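Local coordinates for protein citrate synthase (Pyrobaculum aerophilum, PDB 2IBP) that probably catalyses the condensation of oxaloacetate with acetyl-CoA and water to give citrate and CoA, as a thermophilic homodimer of topologically interlinked chains, at residues T76-E79 and L80-I84; I84-M87 and K88-E92; R49-I53 and E54-R58. One frame throughout, in Å; residues are numbered along the deposited sequence.

Interaction 1: T76-E79 and L80-I84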
loop_
_atom_site.group_PDB
_atom_site.type_symbol
_atom_site.label_atom_id
_atom_site.label_comp_id
_atom_site.label_asym_id
_atom_site.label_seq_id
_atom_site.Cartn_x
_atom_site.Cartn_y
_atom_site.Cartn_z
ATOM N N THR A 76 -16.394 -0.036 29.372
ATOM C CA THR A 76 -16.854 -0.338 30.722
ATOM C C THR A 76 -16.033 -1.552 31.191
ATOM O O THR A 76 -15.316 -2.187 30.396
ATOM C CB THR A 76 -18.337 -0.737 30.738
ATOM O OG1 THR A 76 -18.503 -1.940 29.980
ATOM C CG2 THR A 76 -19.209 0.375 30.160
ATOM N N LYS A 77 -16.117 -1.871 32.477
ATOM C CA LYS A 77 -15.411 -3.023 33.003
ATOM C C LYS A 77 -15.708 -4.277 32.176
ATOM O O LYS A 77 -14.786 -5.011 31.781
ATOM C CB LYS A 77 -15.795 -3.239 34.469
ATOM C CG LYS A 77 -15.120 -4.426 35.145
ATOM C CD LYS A 77 -15.520 -4.491 36.619
ATOM C CE LYS A 77 -14.855 -5.654 37.352
ATOM N NZ LYS A 77 -15.321 -6.974 36.849
ATOM N N ARG A 78 -16.987 -4.521 31.893
ATOM C CA ARG A 78 -17.368 -5.708 31.150
ATOM C C ARG A 78 -16.805 -5.699 29.734
ATOM O O ARG A 78 -16.310 -6.709 29.248
ATOM C CB ARG A 78 -18.888 -5.884 31.133
ATOM C CG ARG A 78 -19.356 -7.110 30.353
ATOM C CD ARG A 78 -20.698 -7.638 30.864
ATOM N NE ARG A 78 -21.766 -6.638 30.861
ATOM C CZ ARG A 78 -22.647 -6.464 29.875
ATOM N NH1 ARG A 78 -22.592 -7.209 28.774
ATOM N NH2 ARG A 78 -23.585 -5.530 29.987
ATOM N N GLU A 79 -16.899 -4.549 29.082
ATOM C CA GLU A 79 -16.410 -4.401 27.715
ATOM C C GLU A 79 -14.916 -4.650 27.636
ATOM O O GLU A 79 -14.443 -5.350 26.736
ATOM C CB GLU A 79 -16.714 -3.007 27.199
ATOM C CG GLU A 79 -18.174 -2.846 26.820
ATOM C CD GLU A 79 -18.541 -1.425 26.511
ATOM O OE1 GLU A 79 -17.844 -0.503 26.980
ATOM O OE2 GLU A 79 -19.573 -1.228 25.829
ATOM N N LEU A 80 -14.192 -4.150 28.628
ATOM C CA LEU A 80 -12.741 -4.316 28.623
ATOM C C LEU A 80 -12.372 -5.770 28.856
ATOM O O LEU A 80 -11.544 -6.324 28.142
ATOM C CB LEU A 80 -12.079 -3.397 29.638
ATOM C CG LEU A 80 -10.548 -3.426 29.595
ATOM C CD1 LEU A 80 -10.053 -3.087 28.177
ATOM C CD2 LEU A 80 -9.970 -2.482 30.623
ATOM N N GLU A 81 -13.025 -6.406 29.832
ATOM C CA GLU A 81 -12.791 -7.819 30.104
ATOM C C GLU A 81 -13.047 -8.666 28.857
ATOM O O GLU A 81 -12.231 -9.516 28.489
ATOM C CB GLU A 81 -13.685 -8.300 31.253
ATOM C CG GLU A 81 -13.257 -7.785 32.604
ATOM C CD GLU A 81 -14.252 -8.114 33.709
ATOM O OE1 GLU A 81 -15.370 -8.588 33.399
ATOM O OE2 GLU A 81 -13.924 -7.854 34.886
ATOM N N ASP A 82 -14.184 -8.442 28.204
ATOM C CA ASP A 82 -14.533 -9.193 27.005
ATOM C C ASP A 82 -13.536 -8.942 25.867
ATOM O O ASP A 82 -13.141 -9.861 25.158
ATOM C CB ASP A 82 -15.954 -8.875 26.552
ATOM C CG ASP A 82 -17.005 -9.355 27.547
ATOM O OD1 ASP A 82 -16.654 -10.145 28.455
ATOM O OD2 ASP A 82 -18.182 -8.956 27.389
ATOM N N TYR A 83 -13.157 -7.682 25.692
ATOM C CA TYR A 83 -12.188 -7.286 24.661
ATOM C C TYR A 83 -10.833 -7.967 24.906
ATOM O O TYR A 83 -10.214 -8.531 23.979
ATOM C CB TYR A 83 -12.033 -5.767 24.695
ATOM C CG TYR A 83 -10.986 -5.210 23.757
ATOM C CD1 TYR A 83 -11.257 -5.053 22.412
ATOM C CD2 TYR A 83 -9.816 -4.662 24.254
ATOM C CE1 TYR A 83 -10.303 -4.491 21.553
ATOM C CE2 TYR A 83 -8.859 -4.117 23.416
ATOM C CZ TYR A 83 -9.115 -4.019 22.075
ATOM O OH TYR A 83 -8.194 -3.416 21.227
ATOM N N ILE A 84 -10.361 -7.877 26.137
ATOM C CA ILE A 84 -9.089 -8.498 26.494
ATOM C C ILE A 84 -9.126 -9.985 26.186
ATOM O O ILE A 84 -8.196 -10.525 25.588
ATOM C CB ILE A 84 -8.731 -8.212 27.954
ATOM C CG1 ILE A 84 -8.302 -6.739 28.090
ATOM C CG2 ILE A 84 -7.671 -9.167 28.438
ATOM C CD1 ILE A 84 -7.990 -6.306 29.498
#
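Lys77 and Glu81, one turn apart at the start of helix 77-90, illustrate how an i to i+4 salt bridge can accompany a capping box on a first helical turn. Lys77 runs extended and bends at its last torsion (chi4 -66°), which turns NZ back onto Glu81. There NZ donates to Glu81 OE2 at 2.6 Å, on the syn side of the carboxylate and 26° out of its plane. One residue further on, Asp82 lies beside Arg78 and points the same way, with Asp82 OD2 3.7 Å from Arg78 CG, although the charged ends do not touch. An alanine in place of Asp82 removes the carboxylate, which would probably leave Arg78 without this nearby opposite charge and its CG with less to lie against. Backbone bonds from Glu81 N to Lys77 O and from Asp82 N to Arg78 O fix the spacing of both pairs. Further out, Lys77 and Leu80 pack on Leu406 of the second subunit, while Tyr83 OH bonds to Ser66 and Glu79 OE2 forms a salt bridge with Arg73. The box itself is reciprocal: Glu79 N donates to Thr76 OG1 at 3.2 Å, and Thr76 N to Glu79 OE1 at 2.8 Å, almost straight.

Interaction 2: I84-M87 and K88-E92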
loop_
_atom_site.group_PDB
_atom_site.type_symbol
_atom_site.label_atom_id
_atom_site.label_comp_id
_atom_site.label_asym_id
_atom_site.label_seq_id
_atom_site.Cartn_x
_atom_site.Cartn_y
_atom_site.Cartn_z
ATOM N N ILE A 84 -10.361 -7.877 26.137
ATOM C CA ILE A 84 -9.089 -8.498 26.494
ATOM C C ILE A 84 -9.126 -9.985 26.186
ATOM O O ILE A 84 -8.196 -10.525 25.588
ATOM C CB ILE A 84 -8.731 -8.212 27.954
ATOM C CG1 ILE A 84 -8.302 -6.739 28.090
ATOM C CG2 ILE A 84 -7.671 -9.167 28.438
ATOM C CD1 ILE A 84 -7.990 -6.306 29.498
ATOM N N ASN A 85 -10.236 -10.647 26.515
ATOM C CA ASN A 85 -10.360 -12.070 26.221
ATOM C C ASN A 85 -10.395 -12.384 24.731
ATOM O O ASN A 85 -9.805 -13.356 24.297
ATOM C CB ASN A 85 -11.590 -12.642 26.896
ATOM C CG ASN A 85 -11.340 -12.996 28.347
ATOM O OD1 ASN A 85 -10.206 -13.268 28.742
ATOM N ND2 ASN A 85 -12.409 -13.063 29.135
ATOM N N ARG A 86 -11.050 -11.542 23.941
ATOM C CA ARG A 86 -11.085 -11.749 22.502
ATOM C C ARG A 86 -9.683 -11.578 21.942
ATOM O O ARG A 86 -9.207 -12.403 21.173
ATOM C CB ARG A 86 -12.039 -10.767 21.801
ATOM C CG ARG A 86 -13.515 -11.003 22.100
ATOM C CD ARG A 86 -14.403 -10.195 21.154
ATOM N NE ARG A 86 -14.173 -8.752 21.204
ATOM C CZ ARG A 86 -14.802 -7.914 22.012
ATOM N NH1 ARG A 86 -15.632 -8.385 22.951
ATOM N NH2 ARG A 86 -14.536 -6.623 21.955
ATOM N N MET A 87 -9.003 -10.530 22.391
ATOM C CA MET A 87 -7.647 -10.254 21.913
ATOM C C MET A 87 -6.734 -11.429 22.250
ATOM O O MET A 87 -5.971 -11.875 21.419
ATOM C CB MET A 87 -7.119 -8.938 22.502
ATOM C CG MET A 87 -7.993 -7.745 22.151
ATOM S SD MET A 87 -7.830 -7.338 20.419
ATOM C CE MET A 87 -6.312 -6.408 20.637
ATOM N N LYS A 88 -6.851 -11.972 23.455
ATOM C CA LYS A 88 -6.028 -13.115 23.833
ATOM C C LYS A 88 -6.262 -14.305 22.909
ATOM O O LYS A 88 -5.316 -15.003 22.535
ATOM C CB LYS A 88 -6.265 -13.482 25.291
ATOM C CG LYS A 88 -5.589 -12.549 26.239
ATOM C CD LYS A 88 -5.975 -12.804 27.673
ATOM C CE LYS A 88 -5.150 -11.949 28.593
ATOM N NZ LYS A 88 -5.470 -12.219 30.013
ATOM N N LYS A 89 -7.529 -14.568 22.584
ATOM C CA LYS A 89 -7.898 -15.655 21.690
ATOM C C LYS A 89 -7.331 -15.406 20.283
ATOM O O LYS A 89 -6.939 -16.341 19.588
ATOM C CB LYS A 89 -9.419 -15.763 21.591
ATOM C CG LYS A 89 -9.910 -16.925 20.745
ATOM C CD LYS A 89 -11.439 -16.977 20.687
ATOM C CE LYS A 89 -12.020 -15.758 19.967
ATOM N NZ LYS A 89 -13.501 -15.848 19.801
ATOM N N TYR A 90 -7.284 -14.145 19.883
ATOM C CA TYR A 90 -6.812 -13.811 18.546
ATOM C C TYR A 90 -5.309 -13.788 18.372
ATOM O O TYR A 90 -4.831 -13.754 17.241
ATOM C CB TYR A 90 -7.319 -12.437 18.119
ATOM C CG TYR A 90 -8.808 -12.286 18.086
ATOM C CD1 TYR A 90 -9.622 -13.326 17.676
ATOM C CD2 TYR A 90 -9.379 -11.046 18.288
ATOM C CE1 TYR A 90 -10.997 -13.158 17.623
ATOM C CE2 TYR A 90 -10.729 -10.857 18.200
ATOM C CZ TYR A 90 -11.532 -11.908 17.862
ATOM O OH TYR A 90 -12.885 -11.703 17.805
ATOM N N ARG A 91 -4.550 -13.800 19.460
ATOM C CA ARG A 91 -3.094 -13.682 19.346
ATOM C C ARG A 91 -2.438 -14.721 18.463
ATOM O O ARG A 91 -1.468 -14.419 17.763
ATOM C CB ARG A 91 -2.431 -13.748 20.718
ATOM C CG ARG A 91 -2.750 -12.600 21.594
ATOM C CD ARG A 91 -2.131 -12.828 22.946
ATOM N NE ARG A 91 -2.410 -11.729 23.851
ATOM C CZ ARG A 91 -2.127 -11.744 25.150
ATOM N NH1 ARG A 91 -1.640 -12.839 25.712
ATOM N NH2 ARG A 91 -2.386 -10.689 25.890
ATOM N N GLU A 92 -2.891 -15.963 18.531
ATOM C CA GLU A 92 -2.241 -17.036 17.789
ATOM C C GLU A 92 -2.491 -16.887 16.298
ATOM O O GLU A 92 -3.541 -16.385 15.888
ATOM C CB GLU A 92 -2.716 -18.403 18.267
ATOM C CG GLU A 92 -2.005 -19.588 17.638
ATOM C CD GLU A 92 -0.495 -19.588 17.827
ATOM O OE1 GLU A 92 -0.009 -20.309 18.723
ATOM O OE2 GLU A 92 0.208 -18.838 17.119
HETATM O O HOH W 1 -8.325 -12.191 30.651
#
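With CG anti to its carbonyl carbon (chi1 -76°) and the rest of the chain extended, Lys88 is laid back alongside Ile84, and Tyr90, with the same choice of first torsion (chi1 -59°), is laid back beside Arg86. The first pair meets through aliphatic atoms, Ile84 CG2 lying 3.8 Å from Lys88 CE. A water then ties the end of the lysine to the neighbouring amide, donating to Asn85 OD1 at 2.9 Å and accepting from Lys88 NZ. In the second pair the tyrosine ring sits over a backbone carbonyl: Arg86 O stands above the ring plane, offset toward its rim and 3.1 Å from Tyr90 CG. Arg86 CB approaches Tyr90 CE2 at 3.8 Å, while the guanidinium carries on to a salt bridge with Glu152. The Arg86 carbonyl is used twice, since it also accepts from Tyr90 N at 2.9 Å; that N-H shares itself with Met87 O in a weak second bond. The extended Arg91 brings its guanidinium, which bonds to Leu181 O, under Lys88, whose CG lies 3.7 Å above the centre of the group. Pairs four residues apart on different flanks, with Met87 and Tyr90 packed against helix 141-169, are typical of the last turns of an alpha helix set into the predominantly helical citrate synthase fold.

Interaction 3: R49-I53 and E54-R58; sequences RGYRI and EELAR
A strand-to-helix junction is the element here: strand 51-52, an outer strand of a three-stranded antiparallel sheet, runs directly into helix 53-59, with Arg52 at the N-cap. The Arg52 carbonyl opens the helix by accepting from Leu56 N at 3.2 Å, with the donor in the carbonyl plane, and more weakly from Glu55 N. Ala57 N follows with a bond to Ile53 O at 2.8 Å. Leu56 reaches back toward the strand, CD2 lying 3.9 Å from Tyr51 CB, and its side chain also meets Tyr48 of strand 45-48 and Leu68 of helix 62-71, packing between the sheet and that helix. The charged contact is looser. Glu54 bends at its second torsion (chi2 80°), which swings the carboxylate back toward Arg52, the two planes standing 81° apart. Arg52 NE makes a weak, bent bond of 3.3 Å to Glu54 OE1 within a salt bridge, and a water supplements it, donating to Glu54 OE2 at 2.6 Å and accepting weakly from Arg52 NH1 at the guanidinium edge. With Arg52 deposited in two conformers, this link and its water are less certain. Ala57 touches Ile301, and its side chain is about 10 Å from that of Glu304, which binds magnesium in a structure of this protein though not in this chain. Tyr51 packs on Leu401 of the second subunit. Further along, a salt bridge joins Arg58 NH1 to Glu55 OE1 at 3.1 Å.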
loop_
_atom_site.group_PDB
_atom_site.type_symbol
_atom_site.label_atom_id
_atom_site.label_comp_id
_atom_site.label_asym_id
_atom_site.label_seq_id
_atom_site.Cartn_x
_atom_site.Cartn_y
_atom_site.Cartn_z
ATOM N N ARG A 49 -8.914 10.402 20.764
ATOM C CA ARG A 49 -10.357 10.379 21.011
ATOM C C ARG A 49 -10.755 11.345 22.146
ATOM O O ARG A 49 -11.641 11.037 22.959
ATOM C CB ARG A 49 -10.809 8.958 21.339
ATOM C CG ARG A 49 -10.570 7.926 20.250
ATOM C CD ARG A 49 -11.401 8.171 19.032
ATOM N NE ARG A 49 -11.443 6.989 18.175
ATOM C CZ ARG A 49 -12.171 6.901 17.067
ATOM N NH1 ARG A 49 -12.873 7.947 16.655
ATOM N NH2 ARG A 49 -12.201 5.779 16.381
ATOM N N GLY A 50 -10.114 12.505 22.186
ATOM C CA GLY A 50 -10.418 13.531 23.189
ATOM C C GLY A 50 -9.628 13.485 24.485
ATOM O O GLY A 50 -9.715 14.406 25.282
ATOM N N TYR A 51 -8.904 12.388 24.721
ATOM C CA TYR A 51 -8.095 12.235 25.939
ATOM C C TYR A 51 -6.631 12.570 25.742
ATOM O O TYR A 51 -6.007 12.090 24.801
ATOM C CB TYR A 51 -8.193 10.801 26.462
ATOM C CG TYR A 51 -9.576 10.414 26.885
ATOM C CD1 TYR A 51 -10.000 10.630 28.185
ATOM C CD2 TYR A 51 -10.475 9.873 25.986
ATOM C CE1 TYR A 51 -11.268 10.279 28.583
ATOM C CE2 TYR A 51 -11.749 9.518 26.374
ATOM C CZ TYR A 51 -12.139 9.746 27.673
ATOM O OH TYR A 51 -13.405 9.407 28.091
ATOM N N ARG A 52 -6.058 13.377 26.635
ATOM C CA ARG A 52 -4.646 13.725 26.532
ATOM C C ARG A 52 -3.766 12.500 26.727
ATOM O O ARG A 52 -4.041 11.647 27.577
ATOM C CB ARG A 52 -4.271 14.799 27.554
ATOM C CG ARG A 52 -4.882 16.149 27.252
ATOM C CD ARG A 52 -4.307 17.249 28.123
ATOM N NE ARG A 52 -2.873 17.424 27.910
ATOM C CZ ARG A 52 -2.139 18.359 28.504
ATOM N NH1 ARG A 52 -0.839 18.422 28.266
ATOM N NH2 ARG A 52 -2.699 19.218 29.348
ATOM N N ILE A 53 -2.702 12.422 25.935
ATOM C CA ILE A 53 -1.788 11.301 26.027
ATOM C C ILE A 53 -1.189 11.146 27.419
ATOM O O ILE A 53 -0.977 10.010 27.864
ATOM C CB ILE A 53 -0.663 11.370 24.964
ATOM C CG1 ILE A 53 0.019 10.010 24.807
ATOM C CG2 ILE A 53 0.338 12.482 25.299
ATOM C CD1 ILE A 53 -0.887 8.936 24.270
ATOM N N GLU A 54 -0.910 12.251 28.107
ATOM C CA GLU A 54 -0.370 12.154 29.477
ATOM C C GLU A 54 -1.297 11.338 30.377
ATOM O O GLU A 54 -0.845 10.507 31.172
ATOM C CB GLU A 54 -0.180 13.531 30.123
ATOM C CG GLU A 54 0.921 14.351 29.542
ATOM C CD GLU A 54 0.536 15.038 28.253
ATOM O OE1 GLU A 54 -0.671 15.029 27.876
ATOM O OE2 GLU A 54 1.449 15.638 27.651
ATOM N N GLU A 55 -2.598 11.602 30.282
ATOM C CA GLU A 55 -3.575 10.909 31.118
ATOM C C GLU A 55 -3.635 9.425 30.776
ATOM O O GLU A 55 -3.712 8.574 31.652
ATOM C CB GLU A 55 -4.955 11.538 30.947
ATOM C CG GLU A 55 -5.020 12.992 31.357
ATOM C CD GLU A 55 -4.704 13.198 32.826
ATOM O OE1 GLU A 55 -4.926 12.259 33.626
ATOM O OE2 GLU A 55 -4.248 14.307 33.178
ATOM N N LEU A 56 -3.612 9.111 29.478
ATOM C CA LEU A 56 -3.656 7.730 29.049
ATOM C C LEU A 56 -2.382 6.984 29.424
ATOM O O LEU A 56 -2.440 5.847 29.887
ATOM C CB LEU A 56 -3.887 7.648 27.550
ATOM C CG LEU A 56 -5.205 8.254 27.069
ATOM C CD1 LEU A 56 -5.309 8.232 25.523
ATOM C CD2 LEU A 56 -6.402 7.516 27.705
ATOM N N ALA A 57 -1.231 7.625 29.243
ATOM C CA ALA A 57 0.024 6.990 29.628
ATOM C C ALA A 57 0.072 6.741 31.138
ATOM O O ALA A 57 0.555 5.702 31.593
ATOM C CB ALA A 57 1.188 7.838 29.213
ATOM N N ARG A 58 -0.494 7.665 31.903
ATOM C CA ARG A 58 -0.488 7.541 33.356
ATOM C C ARG A 58 -1.480 6.489 33.864
ATOM O O ARG A 58 -1.142 5.658 34.711
ATOM C CB ARG A 58 -0.830 8.909 33.964
ATOM C CG ARG A 58 -0.887 8.936 35.468
ATOM C CD ARG A 58 -1.288 10.315 35.992
ATOM N NE ARG A 58 -0.373 11.370 35.546
ATOM C CZ ARG A 58 -0.680 12.350 34.697
ATOM N NH1 ARG A 58 -1.917 12.501 34.246
ATOM N NH2 ARG A 58 0.245 13.238 34.353
HETATM O O HOH W 2 1.463 18.093 26.776
#

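In the fold
From the N terminus, interaction 3 comes first, where the small sheet passes into helix 53-59; interactions 1 and 2 follow in sequence on helix 77-90. None closes a long loop, as each joins adjoining segments, and none nests in or crosses another. Interactions 1 and 2 share Ile84, one beginning where the other ends, with centres 12 Å apart. Interaction 3 touches neither; its centre is 19 Å from that of interaction 1, and helix 62-71, between them in sequence, has side-chain contacts with all three. Beyond that helix, interaction 2 leans on helix 141-169 and interaction 3 on helices 198-210 and 297-313, whereas interactions 1 and 3 both meet the second subunit.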